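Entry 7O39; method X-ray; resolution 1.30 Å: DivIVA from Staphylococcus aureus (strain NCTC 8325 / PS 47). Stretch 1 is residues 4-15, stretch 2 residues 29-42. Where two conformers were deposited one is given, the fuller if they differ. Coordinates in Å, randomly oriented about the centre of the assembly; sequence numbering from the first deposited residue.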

# COMPACT_ATOMS: atom_id res chain seq x y z
N PHE A 4 -7.37 0.12 -4.98
CA PHE A 4 -6.11 -0.48 -5.41
C PHE A 4 -6.22 -2.00 -5.23
O PHE A 4 -5.82 -2.54 -4.20
CB PHE A 4 -4.96 0.06 -4.58
CG PHE A 4 -4.76 1.54 -4.70
CD1 PHE A 4 -5.47 2.41 -3.89
CD2 PHE A 4 -3.86 2.05 -5.62
CE1 PHE A 4 -5.28 3.79 -4.00
CE2 PHE A 4 -3.67 3.42 -5.73
CZ PHE A 4 -4.38 4.28 -4.92
N THR A 5 -6.74 -2.68 -6.24
CA THR A 5 -6.83 -4.13 -6.16
C THR A 5 -5.43 -4.74 -6.26
O THR A 5 -4.50 -4.10 -6.77
CB THR A 5 -7.67 -4.69 -7.30
OG1 THR A 5 -6.98 -4.45 -8.54
CG2 THR A 5 -9.07 -4.08 -7.32
N PRO A 6 -5.26 -5.97 -5.80
CA PRO A 6 -3.94 -6.61 -5.94
C PRO A 6 -3.44 -6.61 -7.37
O PRO A 6 -2.26 -6.35 -7.62
CB PRO A 6 -4.17 -8.02 -5.40
CG PRO A 6 -5.23 -7.82 -4.38
CD PRO A 6 -6.16 -6.78 -4.95
N ASN A 7 -4.32 -6.91 -8.33
CA ASN A 7 -3.84 -6.99 -9.70
C ASN A 7 -3.55 -5.61 -10.28
O ASN A 7 -2.61 -5.47 -11.08
CB ASN A 7 -4.79 -7.83 -10.55
CG ASN A 7 -4.61 -9.32 -10.31
OD1 ASN A 7 -3.52 -9.78 -9.96
ND2 ASN A 7 -5.68 -10.09 -10.48
N GLU A 8 -4.27 -4.57 -9.86
CA GLU A 8 -3.90 -3.22 -10.29
C GLU A 8 -2.50 -2.87 -9.81
O GLU A 8 -1.71 -2.28 -10.56
CB GLU A 8 -4.92 -2.20 -9.77
CG GLU A 8 -6.23 -2.14 -10.57
CD GLU A 8 -7.34 -1.38 -9.85
OE1 GLU A 8 -7.12 -0.98 -8.68
OE2 GLU A 8 -8.42 -1.18 -10.44
N ILE A 9 -2.18 -3.20 -8.56
CA ILE A 9 -0.88 -2.87 -8.01
C ILE A 9 0.21 -3.65 -8.74
O ILE A 9 1.23 -3.08 -9.15
CB ILE A 9 -0.85 -3.16 -6.50
CG1 ILE A 9 -1.77 -2.18 -5.78
CG2 ILE A 9 0.58 -3.11 -5.96
CD1 ILE A 9 -1.99 -2.49 -4.32
N LYS A 10 0.01 -4.95 -8.90
CA LYS A 10 1.06 -5.78 -9.48
C LYS A 10 1.24 -5.52 -10.97
O LYS A 10 2.33 -5.72 -11.50
CB LYS A 10 0.75 -7.25 -9.18
CG LYS A 10 0.76 -7.54 -7.68
CD LYS A 10 0.46 -9.00 -7.37
CE LYS A 10 -0.06 -9.17 -5.95
NZ LYS A 10 -0.88 -10.40 -5.80
N ASN A 11 0.19 -5.06 -11.65
CA ASN A 11 0.24 -4.83 -13.09
C ASN A 11 0.63 -3.40 -13.46
O ASN A 11 0.76 -3.10 -14.65
CB ASN A 11 -1.12 -5.15 -13.72
CG ASN A 11 -1.48 -6.61 -13.59
OD1 ASN A 11 -0.63 -7.44 -13.25
ND2 ASN A 11 -2.73 -6.94 -13.87
N LYS A 12 0.79 -2.52 -12.48
CA LYS A 12 1.20 -1.16 -12.75
C LYS A 12 2.52 -1.17 -13.50
O LYS A 12 3.46 -1.88 -13.12
CB LYS A 12 1.35 -0.42 -11.42
CG LYS A 12 1.93 0.97 -11.49
CD LYS A 12 0.92 1.97 -11.95
CE LYS A 12 1.52 3.36 -12.03
NZ LYS A 12 0.52 4.27 -12.64
N GLU A 13 2.59 -0.41 -14.58
CA GLU A 13 3.79 -0.32 -15.40
C GLU A 13 4.55 0.96 -15.10
O GLU A 13 3.95 2.00 -14.80
CB GLU A 13 3.42 -0.34 -16.89
CG GLU A 13 2.67 -1.60 -17.32
CD GLU A 13 2.91 -1.96 -18.77
OE1 GLU A 13 3.40 -1.09 -19.53
OE2 GLU A 13 2.60 -3.10 -19.16
N PHE A 14 5.87 0.88 -15.18
CA PHE A 14 6.75 2.02 -14.99
C PHE A 14 7.69 2.12 -16.17
O PHE A 14 8.14 1.11 -16.73
CB PHE A 14 7.57 1.87 -13.71
CG PHE A 14 6.72 1.76 -12.47
CD1 PHE A 14 6.16 2.89 -11.90
CD2 PHE A 14 6.47 0.54 -11.88
CE1 PHE A 14 5.38 2.80 -10.78
CE2 PHE A 14 5.70 0.44 -10.76
CZ PHE A 14 5.15 1.57 -10.21
N SER A 15 8.02 3.35 -16.54
CA SER A 15 8.99 3.55 -17.60
C SER A 15 10.37 3.11 -17.14
O SER A 15 10.68 3.07 -15.95
CB SER A 15 9.12 5.04 -17.94
OG SER A 15 7.87 5.68 -18.13
N PHE A 29 8.27 -5.28 -3.10
CA PHE A 29 7.74 -4.36 -2.11
C PHE A 29 6.29 -4.03 -2.40
O PHE A 29 5.46 -3.95 -1.48
CB PHE A 29 8.59 -3.08 -2.09
CG PHE A 29 8.29 -2.17 -0.93
CD1 PHE A 29 8.47 -2.60 0.37
CD2 PHE A 29 7.83 -0.88 -1.15
CE1 PHE A 29 8.19 -1.76 1.44
CE2 PHE A 29 7.57 -0.04 -0.09
CZ PHE A 29 7.74 -0.48 1.20
N LEU A 30 5.94 -3.85 -3.68
CA LEU A 30 4.54 -3.61 -4.03
C LEU A 30 3.66 -4.79 -3.63
O LEU A 30 2.53 -4.59 -3.18
CB LEU A 30 4.44 -3.33 -5.53
CG LEU A 30 5.05 -2.01 -6.00
CD1 LEU A 30 4.93 -1.95 -7.51
CD2 LEU A 30 4.39 -0.80 -5.35
N GLU A 31 4.17 -6.01 -3.77
CA GLU A 31 3.41 -7.18 -3.33
C GLU A 31 3.16 -7.13 -1.82
O GLU A 31 2.05 -7.44 -1.36
CB GLU A 31 4.15 -8.46 -3.72
CG GLU A 31 3.44 -9.76 -3.36
CD GLU A 31 4.19 -11.00 -3.83
OE1 GLU A 31 5.44 -10.93 -3.95
OE2 GLU A 31 3.54 -12.04 -4.07
N GLN A 32 4.16 -6.72 -1.05
CA GLN A 32 3.98 -6.58 0.40
C GLN A 32 2.94 -5.51 0.73
O GLN A 32 2.12 -5.70 1.64
CB GLN A 32 5.31 -6.26 1.07
CG GLN A 32 6.32 -7.40 1.03
CD GLN A 32 7.59 -7.06 1.77
OE1 GLN A 32 8.31 -6.12 1.41
NE2 GLN A 32 7.88 -7.81 2.82
N LEU A 33 2.98 -4.38 0.02
CA LEU A 33 2.00 -3.33 0.29
C LEU A 33 0.59 -3.79 -0.08
O LEU A 33 -0.37 -3.48 0.64
CB LEU A 33 2.36 -2.05 -0.45
CG LEU A 33 3.66 -1.39 0.02
CD1 LEU A 33 3.91 -0.10 -0.75
CD2 LEU A 33 3.68 -1.13 1.52
N SER A 34 0.45 -4.53 -1.18
CA SER A 34 -0.87 -5.06 -1.54
C SER A 34 -1.40 -5.98 -0.45
O SER A 34 -2.58 -5.91 -0.08
CB SER A 34 -0.80 -5.79 -2.87
OG SER A 34 -2.08 -6.32 -3.18
N THR A 35 -0.55 -6.86 0.08
CA THR A 35 -0.97 -7.74 1.16
C THR A 35 -1.45 -6.93 2.36
O THR A 35 -2.48 -7.25 2.97
CB THR A 35 0.18 -8.67 1.53
OG1 THR A 35 0.43 -9.53 0.42
CG2 THR A 35 -0.15 -9.53 2.75
N GLU A 36 -0.72 -5.86 2.72
CA GLU A 36 -1.13 -5.04 3.85
C GLU A 36 -2.49 -4.40 3.60
O GLU A 36 -3.36 -4.40 4.48
CB GLU A 36 -0.08 -3.95 4.10
CG GLU A 36 -0.32 -3.12 5.35
N ILE A 37 -2.70 -3.88 2.39
CA ILE A 37 -3.98 -3.28 2.02
C ILE A 37 -5.10 -4.30 2.11
O ILE A 37 -6.17 -4.04 2.67
CB ILE A 37 -3.88 -2.64 0.62
CG1 ILE A 37 -3.01 -1.37 0.70
CG2 ILE A 37 -5.27 -2.34 0.05
CD1 ILE A 37 -2.57 -0.81 -0.64
N GLU A 38 -4.89 -5.49 1.54
CA GLU A 38 -5.94 -6.51 1.59
C GLU A 38 -6.27 -6.90 3.02
O GLU A 38 -7.44 -7.12 3.36
CB GLU A 38 -5.52 -7.73 0.76
CG GLU A 38 -5.43 -7.46 -0.74
CD GLU A 38 -6.66 -6.74 -1.28
OE1 GLU A 38 -7.73 -7.38 -1.33
OE2 GLU A 38 -6.56 -5.55 -1.66
N ARG A 39 -5.25 -7.01 3.87
CA ARG A 39 -5.50 -7.37 5.26
C ARG A 39 -6.30 -6.29 5.98
O ARG A 39 -7.21 -6.61 6.76
CB ARG A 39 -4.17 -7.65 5.95
CG ARG A 39 -3.57 -8.99 5.52
CD ARG A 39 -2.16 -9.15 6.00
NE ARG A 39 -1.66 -10.50 5.73
CZ ARG A 39 -0.46 -10.95 6.09
NH1 ARG A 39 0.40 -10.16 6.72
NH2 ARG A 39 -0.12 -12.20 5.81
N LEU A 40 -6.00 -5.02 5.71
CA LEU A 40 -6.77 -3.94 6.32
C LEU A 40 -8.21 -3.93 5.84
O LEU A 40 -9.13 -3.69 6.63
CB LEU A 40 -6.09 -2.59 6.06
CG LEU A 40 -4.79 -2.41 6.83
CD1 LEU A 40 -3.99 -1.25 6.25
CD2 LEU A 40 -5.05 -2.19 8.31
N LYS A 41 -8.44 -4.22 4.55
CA LYS A 41 -9.81 -4.30 4.05
C LYS A 41 -10.56 -5.43 4.73
O LYS A 41 -11.74 -5.29 5.07
CB LYS A 41 -9.79 -4.50 2.53
CG LYS A 41 -9.33 -3.28 1.73
CD LYS A 41 -9.14 -3.67 0.25
CE LYS A 41 -8.70 -2.51 -0.63
NZ LYS A 41 -8.32 -2.98 -2.00
N GLU A 42 -9.89 -6.57 4.94
CA GLU A 42 -10.50 -7.68 5.65
C GLU A 42 -10.84 -7.31 7.09
O GLU A 42 -11.91 -7.67 7.60
CB GLU A 42 -9.53 -8.87 5.65
CG GLU A 42 -9.41 -9.62 4.35
CD GLU A 42 -8.27 -10.63 4.38
OE1 GLU A 42 -7.76 -10.96 5.49
OE2 GLU A 42 -7.85 -11.10 3.29
O HOH W 1 -4.19 -4.63 -2.72

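The short helix that begins at Pro-6 packs nearly antiparallel (165°) on the long helix that runs through 29-42, their axes 9.4 Å apart at closest approach, and 480 Å² is buried between the two stretches. Leu-30, buried and pointing toward stretch 1, meets two apolar partners: its CB lies 3.9 Å from Ile-9 CG2, and its CD1 sits 4.1 Å from Phe-14 CE2, at the ring edge. Next in sequence, the aliphatic part of Glu-31 runs beside that of Lys-10 (CG to CE, 4.4 Å), a contact of methylenes between two exposed residues. The small Ser-34 sits where the backbones come to 5.6 Å, its CA to Pro-6 CA; its OG, chi1 t, lies 3.3 Å from Pro-6 CA, and its CB lies 3.8 Å from Ile-9 CD1. Ile-37 CD1 extends the apolar patch to Ile-9 CD1 at 4.1 Å. Glu-38 bends back, chi2 m, bringing OE2 within 3.5 Å of Pro-6 CD. Water 1 joins the stretches, within hydrogen-bonding distance of Phe-4 O (3.0 Å), Glu-38 OE2 (2.8 Å) and Ser-34 OG (2.7 Å). Lys-41, extended, completes the polar end: NZ forms a salt bridge with Glu-38 OE2 (3.1 Å) and a weak hydrogen bond to Phe-4 O (3.4 Å), just before the N-cap, Thr-5.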